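PDB 3E05: precorrin-6Y C5,15-methyltransferase (Decarboxylating) from Geobacter metallireducens, which probably methylates and decarboxylates precorrin-6Y with S-adenosylmethionine on the way to adenosylcobalamin, this chain being the C-terminal domain of the enzyme. Local coordinates for residues H158-K171 against E182-S195. Residues are numbered along the deposited sequence; the frame is centred on the assembly and turned at random. Where two conformers were deposited one is given.
Sequences HGYMVEVACVNVAK and ESHNPVYIITAWKS
Met-161 to Lys-171 and Glu-182 to Trp-193, the latter broken by a short loop, pair as antiparallel arms of the C-terminal beta hairpin, at one border of the chain's sheet. Paired backbone bonds link Met-161 with Trp-193, Glu-163 with Thr-191, Ala-165 with Ile-189 and Val-167 with Val-187. The register then slips by one residue at Asn-185 and Pro-186, where a water receiving a weak bond from Val-169 N donates to Val-167 O and Asn-185 O. After the His-184 N to Val-169 O bond (2.9 Å), a second short ladder has Ala-170 facing Ser-183 and Lys-171 doubly bonded to Glu-182. Strand order 3-2-1-4-5-7-6, with 180-193 antiparallel to its neighbour 137-142, is that of a class I, Rossmann-like S-adenosylmethionine-dependent methyltransferase. Strand 161-173 continues the sheet into a second subunit. With chi1 67° placing CG between backbone N and carbonyl carbon, the Trp-193 indole leans over the opposite strand: Met-161 CB sits 3.9 Å from the centroid of its six-membered ring, over the face, while SD meets CZ2 obliquely at 3.7 Å. Replacing the indole by an alanine is likely to remove the ring face under Met-161 CB and the sulfur contact, opening a gap beside the bent chain. Cys-166 SG lies over the Tyr-188 ring, and Val-164 CG1 meets the ring edge; Tyr-188 OH is hydrogen-bonded to Tyr-188 OH of a fourth subunit. Next to the Met-161/Trp-193 pair, Lys-194 CE makes a CH-pi contact over one Tyr-160 face, with NZ in cation-pi range and water-bridged to Tyr-160 OH.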
loop_
_atom_site.group_PDB
_atom_site.type_symbol
_atom_site.label_atom_id
_atom_site.label_comp_id
_atom_site.label_asym_id
_atom_site.label_seq_id
_atom_site.Cartn_x
_atom_site.Cartn_y
_atom_site.Cartn_z
ATOM N N HIS D 158 11.809 5.140 27.436
ATOM C CA HIS D 158 11.232 6.090 28.385
ATOM C C HIS D 158 9.856 5.647 28.885
ATOM O O HIS D 158 9.152 6.417 29.525
ATOM C CB HIS D 158 11.151 7.494 27.771
ATOM C CG HIS D 158 12.482 8.128 27.514
ATOM N ND1 HIS D 158 13.415 8.336 28.508
ATOM C CD2 HIS D 158 13.023 8.629 26.380
ATOM C CE1 HIS D 158 14.483 8.916 27.991
ATOM N NE2 HIS D 158 14.271 9.107 26.700
ATOM N N GLY D 159 9.479 4.409 28.582
ATOM C CA GLY D 159 8.231 3.830 29.086
ATOM C C GLY D 159 6.948 4.238 28.385
ATOM O O GLY D 159 5.859 4.106 28.950
ATOM N N TYR D 160 7.060 4.729 27.151
ATOM C CA TYR D 160 5.876 5.090 26.365
ATOM C C TYR D 160 5.273 3.860 25.699
ATOM O O TYR D 160 5.996 2.951 25.266
ATOM C CB TYR D 160 6.217 6.120 25.274
ATOM C CG TYR D 160 6.530 7.497 25.806
ATOM C CD1 TYR D 160 5.509 8.407 26.100
ATOM C CD2 TYR D 160 7.852 7.900 26.010
ATOM C CE1 TYR D 160 5.796 9.673 26.602
ATOM C CE2 TYR D 160 8.144 9.162 26.512
ATOM C CZ TYR D 160 7.118 10.036 26.804
ATOM O OH TYR D 160 7.418 11.283 27.300
ATOM N N MET D 161 3.945 3.838 25.634
ATOM C CA MET D 161 3.242 2.974 24.700
ATOM C C MET D 161 3.473 3.579 23.322
ATOM O O MET D 161 3.339 4.796 23.160
ATOM C CB MET D 161 1.754 2.985 24.991
ATOM C CG MET D 161 1.262 1.787 25.741
ATOM S SD MET D 161 -0.130 1.064 24.872
ATOM C CE MET D 161 0.751 0.188 23.576
ATOM N N VAL D 162 3.830 2.747 22.341
ATOM C CA VAL D 162 4.124 3.220 20.981
ATOM C C VAL D 162 3.285 2.447 19.950
ATOM O O VAL D 162 3.246 1.221 19.964
ATOM C CB VAL D 162 5.655 3.134 20.649
ATOM C CG1 VAL D 162 5.954 3.534 19.185
ATOM C CG2 VAL D 162 6.475 4.013 21.596
ATOM N N GLU D 163 2.588 3.187 19.092
ATOM C CA GLU D 163 1.950 2.619 17.909
ATOM C C GLU D 163 2.703 3.132 16.690
ATOM O O GLU D 163 3.111 4.295 16.655
ATOM C CB GLU D 163 0.491 3.053 17.825
ATOM C CG GLU D 163 -0.195 2.700 16.486
ATOM C CD GLU D 163 -1.516 3.402 16.303
ATOM O OE1 GLU D 163 -2.487 2.998 16.967
ATOM O OE2 GLU D 163 -1.594 4.353 15.500
ATOM N N VAL D 164 2.884 2.271 15.687
ATOM C CA VAL D 164 3.420 2.698 14.398
ATOM C C VAL D 164 2.361 2.439 13.338
ATOM O O VAL D 164 1.854 1.328 13.252
ATOM C CB VAL D 164 4.708 1.935 14.026
ATOM C CG1 VAL D 164 5.295 2.484 12.726
ATOM C CG2 VAL D 164 5.719 1.998 15.169
ATOM N N ALA D 165 2.024 3.459 12.556
ATOM C CA ALA D 165 1.067 3.308 11.446
ATOM C C ALA D 165 1.732 3.693 10.120
ATOM O O ALA D 165 2.135 4.842 9.913
ATOM C CB ALA D 165 -0.175 4.143 11.689
ATOM N N CYS D 166 1.869 2.720 9.224
ATOM C CA CYS D 166 2.456 2.989 7.922
ATOM C C CYS D 166 1.336 3.316 6.974
ATOM O O CYS D 166 0.438 2.494 6.738
ATOM C CB CYS D 166 3.270 1.806 7.395
ATOM S SG CYS D 166 4.056 2.184 5.817
ATOM N N VAL D 167 1.389 4.532 6.446
ATOM C CA VAL D 167 0.309 5.064 5.627
ATOM C C VAL D 167 0.792 5.191 4.198
ATOM O O VAL D 167 1.768 5.884 3.921
ATOM C CB VAL D 167 -0.210 6.434 6.178
ATOM C CG1 VAL D 167 -1.183 7.099 5.188
ATOM C CG2 VAL D 167 -0.867 6.240 7.557
ATOM N N ASN D 168 0.102 4.493 3.307
ATOM C CA ASN D 168 0.396 4.536 1.884
ATOM C C ASN D 168 -0.790 5.166 1.169
ATOM O O ASN D 168 -1.917 4.699 1.313
ATOM C CB ASN D 168 0.661 3.132 1.327
ATOM C CG ASN D 168 2.134 2.744 1.389
ATOM O OD1 ASN D 168 2.937 3.195 0.581
ATOM N ND2 ASN D 168 2.487 1.899 2.354
ATOM N N VAL D 169 -0.517 6.209 0.387
ATOM C CA VAL D 169 -1.562 6.938 -0.348
ATOM C C VAL D 169 -1.229 6.928 -1.839
ATOM O O VAL D 169 -0.116 7.291 -2.230
ATOM C CB VAL D 169 -1.639 8.417 0.137
ATOM C CG1 VAL D 169 -2.603 9.227 -0.736
ATOM C CG2 VAL D 169 -2.019 8.501 1.646
ATOM N N ALA D 170 -2.179 6.511 -2.678
ATOM C CA ALA D 170 -2.038 6.683 -4.137
ATOM C C ALA D 170 -3.209 7.499 -4.618
ATOM O O ALA D 170 -4.332 7.211 -4.237
ATOM C CB ALA D 170 -2.026 5.354 -4.838
ATOM N N LYS D 171 -2.950 8.512 -5.441
ATOM C CA LYS D 171 -3.993 9.433 -5.912
ATOM C C LYS D 171 -4.033 9.542 -7.426
ATOM O O LYS D 171 -2.997 9.503 -8.076
ATOM C CB LYS D 171 -3.722 10.843 -5.405
ATOM C CG LYS D 171 -3.996 11.084 -3.960
ATOM C CD LYS D 171 -4.286 12.562 -3.766
ATOM C CE LYS D 171 -3.030 13.398 -3.875
ATOM N NZ LYS D 171 -3.225 14.692 -3.206
ATOM N N GLU D 182 -0.943 7.725 -8.826
ATOM C CA GLU D 182 0.427 8.017 -8.491
ATOM C C GLU D 182 0.583 7.867 -6.985
ATOM O O GLU D 182 -0.192 8.428 -6.233
ATOM C CB GLU D 182 0.798 9.433 -8.935
ATOM C CG GLU D 182 0.448 9.715 -10.387
ATOM C CD GLU D 182 1.132 10.959 -10.906
ATOM O OE1 GLU D 182 2.340 10.888 -11.225
ATOM O OE2 GLU D 182 0.464 12.008 -10.987
ATOM N N SER D 183 1.594 7.111 -6.571
ATOM C CA SER D 183 1.847 6.830 -5.166
ATOM C C SER D 183 2.707 7.908 -4.555
ATOM O O SER D 183 3.668 8.388 -5.162
ATOM C CB SER D 183 2.584 5.488 -5.004
ATOM O OG SER D 183 1.774 4.416 -5.437
ATOM N N HIS D 184 2.345 8.292 -3.340
ATOM C CA HIS D 184 3.253 9.027 -2.466
ATOM C C HIS D 184 4.176 7.999 -1.853
ATOM O O HIS D 184 3.851 6.815 -1.796
ATOM C CB HIS D 184 2.481 9.686 -1.323
ATOM C CG HIS D 184 1.609 10.824 -1.740
ATOM N ND1 HIS D 184 0.492 11.200 -1.024
ATOM C CD2 HIS D 184 1.701 11.687 -2.777
ATOM C CE1 HIS D 184 -0.071 12.244 -1.605
ATOM N NE2 HIS D 184 0.645 12.562 -2.669
ATOM N N ASN D 185 5.318 8.450 -1.348
ATOM C CA ASN D 185 6.177 7.558 -0.599
ATOM C C ASN D 185 5.541 7.224 0.751
ATOM O O ASN D 185 4.731 8.012 1.251
ATOM C CB ASN D 185 7.559 8.187 -0.450
ATOM C CG ASN D 185 8.305 8.248 -1.774
ATOM O OD1 ASN D 185 7.936 7.584 -2.755
ATOM N ND2 ASN D 185 9.345 9.056 -1.816
ATOM N N PRO D 186 5.851 6.033 1.319
ATOM C CA PRO D 186 5.136 5.702 2.543
ATOM C C PRO D 186 5.596 6.587 3.697
ATOM O O PRO D 186 6.742 7.061 3.705
ATOM C CB PRO D 186 5.528 4.253 2.839
ATOM C CG PRO D 186 6.449 3.822 1.738
ATOM C CD PRO D 186 6.828 4.999 0.925
ATOM N N VAL D 187 4.700 6.831 4.643
ATOM C CA VAL D 187 5.089 7.544 5.857
ATOM C C VAL D 187 4.733 6.705 7.071
ATOM O O VAL D 187 3.636 6.144 7.178
ATOM C CB VAL D 187 4.461 8.993 5.966
ATOM C CG1 VAL D 187 4.983 9.730 7.206
ATOM C CG2 VAL D 187 4.746 9.835 4.719
ATOM N N TYR D 188 5.681 6.603 7.996
ATOM C CA TYR D 188 5.429 5.901 9.234
ATOM C C TYR D 188 5.055 6.927 10.293
ATOM O O TYR D 188 5.884 7.752 10.662
ATOM C CB TYR D 188 6.697 5.150 9.670
ATOM C CG TYR D 188 7.022 3.995 8.752
ATOM C CD1 TYR D 188 6.498 2.723 9.010
ATOM C CD2 TYR D 188 7.805 4.178 7.609
ATOM C CE1 TYR D 188 6.806 1.628 8.174
ATOM C CE2 TYR D 188 8.084 3.103 6.745
ATOM C CZ TYR D 188 7.589 1.834 7.043
ATOM O OH TYR D 188 7.851 0.777 6.190
ATOM N N ILE D 189 3.796 6.884 10.730
ATOM C CA ILE D 189 3.309 7.785 11.772
ATOM C C ILE D 189 3.418 7.073 13.118
ATOM O O ILE D 189 2.703 6.111 13.406
ATOM C CB ILE D 189 1.864 8.249 11.483
ATOM C CG1 ILE D 189 1.829 8.966 10.124
ATOM C CG2 ILE D 189 1.323 9.118 12.626
ATOM C CD1 ILE D 189 0.453 9.221 9.571
ATOM N N ILE D 190 4.325 7.589 13.945
ATOM C CA ILE D 190 4.624 6.999 15.252
ATOM C C ILE D 190 3.945 7.817 16.349
ATOM O O ILE D 190 4.202 9.011 16.462
ATOM C CB ILE D 190 6.150 6.975 15.486
ATOM C CG1 ILE D 190 6.851 6.250 14.336
ATOM C CG2 ILE D 190 6.485 6.338 16.846
ATOM C CD1 ILE D 190 8.342 6.473 14.256
ATOM N N THR D 191 3.078 7.171 17.126
ATOM C CA THR D 191 2.361 7.798 18.232
ATOM C C THR D 191 2.778 7.185 19.562
ATOM O O THR D 191 2.781 5.970 19.725
ATOM C CB THR D 191 0.846 7.713 18.020
ATOM O OG1 THR D 191 0.544 8.202 16.708
ATOM C CG2 THR D 191 0.089 8.571 19.059
ATOM N N ALA D 192 3.131 8.046 20.516
ATOM C CA ALA D 192 3.629 7.597 21.809
ATOM C C ALA D 192 2.941 8.349 22.934
ATOM O O ALA D 192 2.789 9.570 22.878
ATOM C CB ALA D 192 5.124 7.773 21.885
ATOM N N TRP D 193 2.501 7.607 23.939
ATOM C CA TRP D 193 1.799 8.186 25.077
ATOM C C TRP D 193 2.058 7.294 26.274
ATOM O O TRP D 193 2.544 6.173 26.122
ATOM C CB TRP D 193 0.286 8.318 24.796
ATOM C CG TRP D 193 -0.440 6.999 24.657
ATOM C CD1 TRP D 193 -1.233 6.400 25.599
ATOM C CD2 TRP D 193 -0.430 6.112 23.522
ATOM N NE1 TRP D 193 -1.722 5.208 25.122
ATOM C CE2 TRP D 193 -1.244 5.001 23.854
ATOM C CE3 TRP D 193 0.185 6.145 22.260
ATOM C CZ2 TRP D 193 -1.456 3.929 22.970
ATOM C CZ3 TRP D 193 -0.023 5.063 21.377
ATOM C CH2 TRP D 193 -0.839 3.979 21.740
ATOM N N LYS D 194 1.761 7.791 27.466
ATOM C CA LYS D 194 1.926 6.964 28.650
ATOM C C LYS D 194 0.607 6.271 28.945
ATOM O O LYS D 194 -0.449 6.919 29.049
ATOM C CB LYS D 194 2.409 7.786 29.849
ATOM C CG LYS D 194 3.829 8.339 29.733
ATOM C CD LYS D 194 4.870 7.279 30.088
ATOM C CE LYS D 194 6.273 7.856 30.048
ATOM N NZ LYS D 194 6.510 8.862 31.117
ATOM N N SER D 195 0.675 4.949 29.060
ATOM C CA SER D 195 -0.486 4.140 29.404
ATOM C C SER D 195 -0.884 4.378 30.866
ATOM O O SER D 195 -2.031 4.132 31.251
ATOM C CB SER D 195 -0.187 2.663 29.157
ATOM O OG SER D 195 -1.378 1.950 28.889
HETATM O O HOH W 1 5.592 11.374 29.759
HETATM O O HOH W 2 0.491 6.239 14.825
HETATM O O HOH W 3 1.894 7.682 1.689
HETATM O O HOH W 4 1.951 4.942 -1.147
#